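Local coordinates for DUF2019 domain-containing protein (Rhodopseudomonas palustris, PDB 2I9C) that is of unknown function but folds as a small all-helical domain of the DUF2019 family, whose relatives in the TPR clan often serve as binding scaffolds, at residues Ala61-Ser64 against Leu65-Tyr68; Pro69-Gln72 against Val73-Gln76; Gly109-Leu112 against Asp113-Asp117. One frame throughout, in Å; residues are numbered along the deposited sequence. Where two conformers were deposited one is given.

Interaction 1: Ala61-Ser64 against Leu65-Tyr68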
ATOM      1  N   ALA A  61       1.404   0.924 -11.322  1.00 28.39           N
ATOM      2  CA  ALA A  61       0.144   1.597 -11.472  1.00 28.33           C
ATOM      3  C   ALA A  61      -0.398   2.150 -10.134  1.00 29.24           C
ATOM      4  O   ALA A  61      -1.258   3.040 -10.163  1.00 27.74           O
ATOM      5  CB  ALA A  61      -0.885   0.641 -12.145  1.00 28.42           C
ATOM      6  N   LEU A  62       0.107   1.652  -8.981  1.00 27.33           N
ATOM      7  CA  LEU A  62      -0.345   2.153  -7.660  1.00 28.04           C
ATOM      8  C   LEU A  62       0.195   3.539  -7.308  1.00 28.42           C
ATOM      9  O   LEU A  62      -0.270   4.188  -6.359  1.00 27.75           O
ATOM     10  CB  LEU A  62       0.034   1.164  -6.525  1.00 26.43           C
ATOM     11  CG  LEU A  62      -0.557  -0.238  -6.687  1.00 27.79           C
ATOM     12  CD1 LEU A  62       0.144  -1.206  -5.682  1.00 27.08           C
ATOM     13  CD2 LEU A  62      -2.093  -0.166  -6.515  1.00 27.14           C
ATOM     14  N   LEU A  63       1.210   3.977  -8.048  1.00 28.34           N
ATOM     15  CA  LEU A  63       1.740   5.308  -7.874  1.00 30.44           C
ATOM     16  C   LEU A  63       0.636   6.400  -7.993  1.00 31.47           C
ATOM     17  O   LEU A  63       0.734   7.429  -7.321  1.00 32.72           O
ATOM     18  CB  LEU A  63       2.898   5.553  -8.864  1.00 30.75           C
ATOM     19  CG  LEU A  63       4.268   4.855  -8.696  1.00 29.15           C
ATOM     20  CD1 LEU A  63       5.176   5.210  -9.880  1.00 30.38           C
ATOM     21  CD2 LEU A  63       4.977   5.323  -7.400  1.00 26.07           C
ATOM     22  N   SER A  64      -0.394   6.175  -8.823  1.00 31.68           N
ATOM     23  CA  SER A  64      -1.553   7.107  -8.959  1.00 33.49           C
ATOM     24  C   SER A  64      -2.287   7.352  -7.646  1.00 33.29           C
ATOM     25  O   SER A  64      -3.016   8.336  -7.501  1.00 35.63           O
ATOM     26  CB  SER A  64      -2.577   6.517  -9.905  1.00 34.44           C
ATOM     27  OG  SER A  64      -2.123   6.615 -11.242  1.00 41.35           O
ATOM     28  N   LEU A  65      -2.119   6.441  -6.697  1.00 31.56           N
ATOM     29  CA  LEU A  65      -2.796   6.548  -5.442  1.00 30.75           C
ATOM     30  C   LEU A  65      -2.110   7.402  -4.390  1.00 30.93           C
ATOM     31  O   LEU A  65      -2.641   7.527  -3.301  1.00 32.31           O
ATOM     32  CB  LEU A  65      -3.007   5.150  -4.877  1.00 29.20           C
ATOM     33  CG  LEU A  65      -3.850   4.213  -5.741  1.00 29.17           C
ATOM     34  CD1 LEU A  65      -4.027   2.868  -4.938  1.00 28.28           C
ATOM     35  CD2 LEU A  65      -5.231   4.793  -6.115  1.00 27.49           C
ATOM     36  N   PHE A  66      -0.913   7.935  -4.677  1.00 31.21           N
ATOM     37  CA  PHE A  66      -0.172   8.758  -3.685  1.00 30.29           C
ATOM     38  C   PHE A  66      -0.932  10.045  -3.348  1.00 29.48           C
ATOM     39  O   PHE A  66      -0.663  10.630  -2.298  1.00 30.25           O
ATOM     40  CB  PHE A  66       1.205   9.155  -4.216  1.00 29.25           C
ATOM     41  CG  PHE A  66       2.272   8.056  -4.132  1.00 28.25           C
ATOM     42  CD1 PHE A  66       1.939   6.724  -3.901  1.00 26.70           C
ATOM     43  CD2 PHE A  66       3.627   8.376  -4.369  1.00 27.97           C
ATOM     44  CE1 PHE A  66       2.919   5.747  -3.903  1.00 28.00           C
ATOM     45  CE2 PHE A  66       4.642   7.379  -4.312  1.00 28.98           C
ATOM     46  CZ  PHE A  66       4.293   6.073  -4.085  1.00 25.73           C
ATOM     47  N   GLU A  67      -1.795  10.528  -4.257  1.00 28.02           N
ATOM     48  CA  GLU A  67      -2.641  11.707  -3.987  1.00 28.55           C
ATOM     49  C   GLU A  67      -4.058  11.327  -3.490  1.00 27.43           C
ATOM     50  O   GLU A  67      -4.858  12.190  -3.164  1.00 26.73           O
ATOM     51  CB  GLU A  67      -2.709  12.654  -5.196  1.00 29.55           C
ATOM     52  CG  GLU A  67      -1.342  13.148  -5.615  1.00 33.01           C
ATOM     53  CD  GLU A  67      -1.416  14.079  -6.791  1.00 37.31           C
ATOM     54  OE1 GLU A  67      -2.536  14.441  -7.161  1.00 39.39           O
ATOM     55  OE2 GLU A  67      -0.365  14.429  -7.352  1.00 39.53           O
ATOM     56  N   TYR A  68      -4.336  10.034  -3.389  1.00 27.32           N
ATOM     57  CA  TYR A  68      -5.660   9.551  -2.918  1.00 27.25           C
ATOM     58  C   TYR A  68      -5.975  10.154  -1.503  1.00 26.84           C
ATOM     59  O   TYR A  68      -5.124  10.102  -0.641  1.00 26.45           O
ATOM     60  CB  TYR A  68      -5.711   7.996  -2.910  1.00 27.21           C
ATOM     61  CG  TYR A  68      -7.126   7.494  -2.735  1.00 26.87           C
ATOM     62  CD1 TYR A  68      -7.901   7.141  -3.858  1.00 28.05           C
ATOM     63  CD2 TYR A  68      -7.736   7.493  -1.470  1.00 24.78           C
ATOM     64  CE1 TYR A  68      -9.226   6.772  -3.734  1.00 26.30           C
ATOM     65  CE2 TYR A  68      -9.089   7.143  -1.328  1.00 26.48           C
ATOM     66  CZ  TYR A  68      -9.800   6.756  -2.461  1.00 29.33           C
ATOM     67  OH  TYR A  68     -11.076   6.379  -2.329  1.00 30.02           O
TER
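Leu62 meets Leu65 and Leu63 meets Phe66, each three residues on, along a 3-10 stretch. Two backbone hydrogen bonds hold it. Leu65 N donates to Leu62 O at 2.9 Å, and Phe66 N donates to Leu63 O at 3.2 Å. Both span three residues, as in a 3-10 helix. In each the donor sits well above the carbonyl plane, about 55° out of it for Leu63 O.

The remaining contacts are apolar. Leu63 and Phe66 lie side by side and point the same way. The methyl CD2 of Leu63 meets the far end of the ring, 3.5 Å from Phe66 CZ, while Leu63 CA stands over one ring face, offset toward the rim. The CG of Phe66 is anti to its carbonyl carbon (chi1 -79°), which turns the ring back along the chain toward Leu63. Leu62 and Leu65 form a second pair, with Leu62 CD2 3.9 Å from Leu65 CD1.

The pairs lean mainly on different helices. Leu62 and Leu65 pack on Phe18 of helix 11-30, and Leu65 also reaches Val73 of helix 71-79. Leu63 touches Lys88 and Phe66 touches Gln92, both of helix 86-99. Both pairs also touch Thr81 and Ala77.

Interaction 2: Pro69-Gln72 against Val73-Gln76. With ACT (acetate ion), chain B.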
ATOM      1  N   PRO A  69      -7.198  10.728  -1.290  1.00 27.49           N
ATOM      2  CA  PRO A  69      -7.501  11.367   0.000  1.00 26.30           C
ATOM      3  C   PRO A  69      -7.805  10.345   1.125  1.00 26.80           C
ATOM      4  O   PRO A  69      -8.923  10.298   1.680  1.00 27.18           O
ATOM      5  CB  PRO A  69      -8.729  12.239  -0.333  1.00 26.43           C
ATOM      6  CG  PRO A  69      -9.478  11.425  -1.377  1.00 27.64           C
ATOM      7  CD  PRO A  69      -8.338  10.856  -2.249  1.00 26.08           C
ATOM      8  N   ASN A  70      -6.820   9.525   1.471  1.00 25.53           N
ATOM      9  CA  ASN A  70      -6.951   8.616   2.590  1.00 26.29           C
ATOM     10  C   ASN A  70      -5.530   8.194   2.955  1.00 25.84           C
ATOM     11  O   ASN A  70      -4.749   7.834   2.082  1.00 27.21           O
ATOM     12  CB  ASN A  70      -7.843   7.404   2.275  1.00 24.97           C
ATOM     13  CG  ASN A  70      -8.014   6.487   3.479  1.00 26.74           C
ATOM     14  OD1 ASN A  70      -7.099   5.743   3.830  1.00 26.53           O
ATOM     15  ND2 ASN A  70      -9.205   6.490   4.085  1.00 25.17           N
HETATM   16  N   MSE A  71      -5.178   8.301   4.218  1.00 24.90           N
HETATM   17  CA  MSE A  71      -3.761   8.140   4.598  1.00 26.72           C
HETATM   18  C   MSE A  71      -3.365   6.671   4.565  1.00 26.64           C
HETATM   19  O   MSE A  71      -2.195   6.329   4.271  1.00 27.98           O
HETATM   20  CB  MSE A  71      -3.497   8.709   6.000  1.00 26.46           C
HETATM   21  CG  MSE A  71      -1.994   8.931   6.303  1.00 26.38           C
HETATM   22 SE   MSE A  71      -1.232  10.291   4.978  1.00 37.21          SE
HETATM   23  CE  MSE A  71      -1.882  11.996   5.746  1.00 24.50           C
ATOM     24  N   GLN A  72      -4.311   5.796   4.876  1.00 26.83           N
ATOM     25  CA  GLN A  72      -4.033   4.372   4.749  1.00 27.18           C
ATOM     26  C   GLN A  72      -3.744   3.971   3.289  1.00 27.72           C
ATOM     27  O   GLN A  72      -2.868   3.140   3.034  1.00 28.03           O
ATOM     28  CB  GLN A  72      -5.182   3.532   5.349  1.00 27.79           C
ATOM     29  CG  GLN A  72      -4.896   1.968   5.409  1.00 27.15           C
ATOM     30  CD  GLN A  72      -3.866   1.590   6.467  1.00 30.97           C
ATOM     31  OE1 GLN A  72      -3.404   2.443   7.227  1.00 31.85           O
ATOM     32  NE2 GLN A  72      -3.538   0.285   6.549  1.00 30.20           N
ATOM     33  N   VAL A  73      -4.513   4.526   2.339  1.00 27.06           N
ATOM     34  CA  VAL A  73      -4.300   4.255   0.920  1.00 26.70           C
ATOM     35  C   VAL A  73      -2.886   4.728   0.547  1.00 26.38           C
ATOM     36  O   VAL A  73      -2.133   3.986  -0.067  1.00 26.08           O
ATOM     37  CB  VAL A  73      -5.399   4.924   0.023  1.00 26.55           C
ATOM     38  CG1 VAL A  73      -5.165   4.660  -1.464  1.00 27.68           C
ATOM     39  CG2 VAL A  73      -6.778   4.329   0.391  1.00 22.79           C
ATOM     40  N   ARG A  74      -2.551   5.962   0.912  1.00 25.56           N
ATOM     41  CA  ARG A  74      -1.259   6.520   0.565  1.00 25.82           C
ATOM     42  C   ARG A  74      -0.115   5.683   1.138  1.00 25.02           C
ATOM     43  O   ARG A  74       0.879   5.456   0.439  1.00 25.68           O
ATOM     44  CB  ARG A  74      -1.153   7.965   1.079  1.00 24.00           C
ATOM     45  CG  ARG A  74      -2.117   8.933   0.370  1.00 25.34           C
ATOM     46  CD  ARG A  74      -1.782  10.402   0.734  1.00 25.34           C
ATOM     47  NE  ARG A  74      -2.688  11.326   0.027  1.00 25.23           N
ATOM     48  CZ  ARG A  74      -2.492  12.626  -0.130  1.00 27.10           C
ATOM     49  NH1 ARG A  74      -1.410  13.213   0.349  1.00 26.22           N
ATOM     50  NH2 ARG A  74      -3.392  13.365  -0.788  1.00 26.11           N
ATOM     51  N   LEU A  75      -0.239   5.300   2.419  1.00 25.01           N
ATOM     52  CA  LEU A  75       0.767   4.482   3.119  1.00 25.27           C
ATOM     53  C   LEU A  75       0.997   3.147   2.424  1.00 25.81           C
ATOM     54  O   LEU A  75       2.125   2.750   2.122  1.00 25.44           O
ATOM     55  CB  LEU A  75       0.359   4.210   4.593  1.00 25.67           C
ATOM     56  CG  LEU A  75       1.238   3.195   5.352  1.00 26.20           C
ATOM     57  CD1 LEU A  75       2.614   3.735   5.606  1.00 22.98           C
ATOM     58  CD2 LEU A  75       0.545   2.914   6.694  1.00 27.58           C
ATOM     59  N   GLN A  76      -0.085   2.441   2.172  1.00 26.25           N
ATOM     60  CA  GLN A  76       0.015   1.119   1.588  0.50 26.54           C
ATOM     61  C   GLN A  76       0.545   1.181   0.161  1.00 26.93           C
ATOM     62  O   GLN A  76       1.298   0.328  -0.241  1.00 26.75           O
ATOM     63  CB  GLN A  76      -1.327   0.380   1.659  0.50 26.90           C
ATOM     64  CG  GLN A  76      -1.666  -0.088   3.101  0.50 27.83           C
ATOM     65  CD  GLN A  76      -0.497  -0.782   3.767  0.50 28.07           C
ATOM     66  OE1 GLN A  76       0.009  -1.767   3.257  0.50 28.75           O
ATOM     67  NE2 GLN A  76      -0.062  -0.261   4.910  0.50 25.46           N
TER
HETATM   68  C   ACT B 124       0.963  13.200   2.891  1.00 30.10           C
HETATM   69  O   ACT B 124       0.773  12.172   2.138  1.00 26.02           O
HETATM   70  OXT ACT B 124       0.886  14.504   2.554  1.00 27.92           O
HETATM   71  CH3 ACT B 124       1.346  12.751   4.200  1.00 31.62           C
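Asn70 lays its side chain across Val73 at about a right angle, with Asn70 CB 3.8 Å from Val73 CG2. Its carboxamide oxygen then accepts a hydrogen bond from the backbone. Asn70 OD1 is 3.2 Å from Val73 N, and the donor is tilted only 15° from the amide plane. With CG anti to the backbone N (chi1 -178°), the Asn70 amide extends beside the first turn, where OD1 meets Val73 N. The amide nitrogen ND2 makes a weak hydrogen bond to Asp26. With an alanine here, Val73 N would probably lose its side-chain acceptor and the start of the helix would be less firmly fixed.

Behind the cap, regular i to i+4 bonds begin. Arg74 N donates to Asn70 O, Leu75 N to Met71 O and Gln76 N to Gln72 O.

Arg74 runs extended from CG to NE. Arg74 NH1 donates to acetate O at 3.0 Å, and that oxygen lies at the guanidinium edge, in its plane. NE bonds Tyr68 O, and NH2 bonds Glu67 O weakly. NE, with weaker help from NH2, thus holds the group to the backbone just before the helix. Met71 is selenomethionine, bent at chi2 and chi3. Met71 SE stands 3.6 Å from acetate CH3. Gln92 also binds the acetate, which probably comes from the crystallisation liquor.

Gln72 and Gln76 lie side by side, their amide planes 27° apart. Gln72 NE2 is 3.9 Å from Gln76 CG. The buried Gln72 amide is satisfied by Gln104 through OE1 and by Gln25 through NE2, which ties it to two other helices. Together these contacts make a classic N-terminal helix start, with Asn70 as the N-cap of helix 71-79.

Interaction 3: Gly109-Leu112 against Asp113-Asp117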
ATOM      1  N   GLY A 109       7.406   5.579   9.490  1.00 28.21           N
ATOM      2  CA  GLY A 109       8.654   5.803  10.209  1.00 27.64           C
ATOM      3  C   GLY A 109       9.424   4.501  10.396  1.00 27.59           C
ATOM      4  O   GLY A 109      10.633   4.445  10.089  1.00 28.44           O
HETATM    5  N   MSE A 110       8.733   3.453  10.867  1.00 27.65           N
HETATM    6  CA  MSE A 110       9.330   2.121  11.021  0.50 28.48           C
HETATM    7  C   MSE A 110       9.813   1.526   9.672  1.00 27.76           C
HETATM    8  O   MSE A 110      10.916   0.948   9.600  1.00 27.19           O
HETATM    9  CB  MSE A 110       8.369   1.176  11.759  0.50 29.48           C
HETATM   10  CG  MSE A 110       8.921  -0.241  12.067  0.50 34.50           C
HETATM   11 SE   MSE A 110       9.981  -0.476  13.763  0.50 48.64          SE
HETATM   12  CE  MSE A 110      11.751  -0.044  13.095  0.50 45.08           C
ATOM     13  N   CYS A 111       9.009   1.694   8.613  1.00 27.28           N
ATOM     14  CA  CYS A 111       9.396   1.283   7.267  0.50 27.28           C
ATOM     15  C   CYS A 111      10.715   1.923   6.841  1.00 27.84           C
ATOM     16  O   CYS A 111      11.602   1.241   6.337  1.00 27.60           O
ATOM     17  CB  CYS A 111       8.326   1.637   6.236  0.50 27.15           C
ATOM     18  SG  CYS A 111       8.616   0.799   4.704  0.50 25.90           S
ATOM     19  N   LEU A 112      10.816   3.230   7.044  1.00 27.14           N
ATOM     20  CA  LEU A 112      12.007   3.966   6.696  1.00 27.03           C
ATOM     21  C   LEU A 112      13.228   3.550   7.574  1.00 27.11           C
ATOM     22  O   LEU A 112      14.350   3.425   7.068  1.00 26.53           O
ATOM     23  CB  LEU A 112      11.716   5.464   6.777  1.00 26.01           C
ATOM     24  CG  LEU A 112      10.823   6.056   5.701  1.00 26.66           C
ATOM     25  CD1 LEU A 112      10.538   7.533   6.063  1.00 27.77           C
ATOM     26  CD2 LEU A 112      11.410   5.899   4.283  1.00 27.66           C
ATOM     27  N   ASP A 113      13.004   3.292   8.854  1.00 27.53           N
ATOM     28  CA  ASP A 113      14.073   2.744   9.742  1.00 28.76           C
ATOM     29  C   ASP A 113      14.610   1.409   9.202  1.00 28.71           C
ATOM     30  O   ASP A 113      15.812   1.225   9.071  1.00 28.57           O
ATOM     31  CB  ASP A 113      13.566   2.587  11.193  1.00 28.20           C
ATOM     32  CG  ASP A 113      13.292   3.938  11.869  1.00 31.82           C
ATOM     33  OD1 ASP A 113      13.801   4.966  11.361  1.00 34.67           O
ATOM     34  OD2 ASP A 113      12.554   3.991  12.886  1.00 32.81           O
ATOM     35  N   LEU A 114      13.705   0.507   8.827  1.00 29.07           N
ATOM     36  CA  LEU A 114      14.085  -0.785   8.284  1.00 30.21           C
ATOM     37  C   LEU A 114      14.843  -0.606   6.969  1.00 30.84           C
ATOM     38  O   LEU A 114      15.825  -1.277   6.728  1.00 31.45           O
ATOM     39  CB  LEU A 114      12.834  -1.660   8.078  1.00 30.57           C
ATOM     40  CG  LEU A 114      12.114  -2.151   9.347  1.00 30.07           C
ATOM     41  CD1 LEU A 114      10.682  -2.623   9.042  1.00 27.23           C
ATOM     42  CD2 LEU A 114      12.963  -3.264   9.903  1.00 26.56           C
ATOM     43  N   LEU A 115      14.366   0.311   6.126  1.00 31.36           N
ATOM     44  CA  LEU A 115      15.036   0.624   4.860  1.00 32.29           C
ATOM     45  C   LEU A 115      16.454   1.152   5.058  1.00 32.19           C
ATOM     46  O   LEU A 115      17.352   0.832   4.294  1.00 32.38           O
ATOM     47  CB  LEU A 115      14.216   1.674   4.088  1.00 31.80           C
ATOM     48  CG  LEU A 115      13.016   1.116   3.356  1.00 33.43           C
ATOM     49  CD1 LEU A 115      12.156   2.233   2.786  1.00 34.94           C
ATOM     50  CD2 LEU A 115      13.484   0.145   2.261  1.00 35.98           C
ATOM     51  N   ASP A 116      16.632   1.986   6.070  1.00 33.03           N
ATOM     52  CA  ASP A 116      17.931   2.573   6.397  1.00 34.92           C
ATOM     53  C   ASP A 116      18.904   1.553   7.004  1.00 34.98           C
ATOM     54  O   ASP A 116      20.111   1.715   6.870  1.00 35.46           O
ATOM     55  CB  ASP A 116      17.767   3.801   7.308  1.00 35.07           C
ATOM     56  CG  ASP A 116      17.075   4.968   6.595  1.00 38.59           C
ATOM     57  OD1 ASP A 116      17.147   5.033   5.352  1.00 42.10           O
ATOM     58  OD2 ASP A 116      16.472   5.832   7.276  1.00 42.09           O
ATOM     59  N   ASP A 117      18.367   0.528   7.672  1.00 35.34           N
ATOM     60  CA  ASP A 117      19.171  -0.580   8.202  0.50 35.49           C
ATOM     61  C   ASP A 117      19.784  -1.405   7.055  1.00 36.45           C
ATOM     62  O   ASP A 117      20.925  -1.835   7.139  1.00 35.37           O
ATOM     63  CB  ASP A 117      18.342  -1.473   9.146  0.50 34.68           C
ATOM     64  CG  ASP A 117      19.145  -2.664   9.711  0.50 33.62           C
ATOM     65  OD1 ASP A 117      20.046  -2.455  10.556  0.50 31.23           O
ATOM     66  OD2 ASP A 117      18.858  -3.816   9.324  0.50 31.01           O
TER
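Leu115 packs against Leu112 one turn back in helix 104-117, a regular alpha-helix near its C-terminal end. From its start at CB, the Leu115 side chain stays close to carbonyl oxygens of the preceding turn. Leu115 CB is 3.5 Å from Leu112 O. Leu115 CG settles 3.3 Å from Cys111 O. At the tip, Leu115 CD1 lies 3.7 Å from Cys111 O. Leu115 CD1 also meets Leu112 CD2 at 4.0 Å, and the two leucines slant across one another. The CG of Leu115 is anti to its carbonyl carbon (chi1 -79°), which directs the branch back along the helix. Leu82 and Pro122 also touch this side chain.

Four i to i+4 backbone bonds carry these turns: Asp113 N to Gly109 O, Leu114 N to Met110 O, Leu115 N to Cys111 O and Asp116 N to Leu112 O. Each is about 2.9 Å long.

The faces of the helix differ. Leu112 is buried and packs on Leu93 and the chain of Arg90 in helix 86-99. On the solvent side, Leu114 CG lies 3.3 Å from Met110 O. Met110 is selenomethionine in two conformers, and its side-chain contacts are tentative. Asp116, more exposed, forms a salt bridge with Arg90 through OD1. This ties the last turn to the same helix. The carboxylate carbon Asp116 CG lies 3.2 Å from Leu112 O.

Following the chain from the N terminus, helices 11-30 and 34-53 come before interaction 1. Its 3-10 turn lies in the connection to helix 71-79. Interaction 2 begins where interaction 1 ends and starts that helix. The two touch: the guanidinium of interaction 2 ties back to the preceding turn, which closes the short bend between them, and Tyr68 packs on Val73. Interaction 3 comes later, on helix 104-117. It has no touch with either, and its nearest atoms are about 6 Å from interaction 2. All three are local and in series, so none nests or crosses. Helix 86-99 is their common neighbour, while helix 11-30 borders the first two.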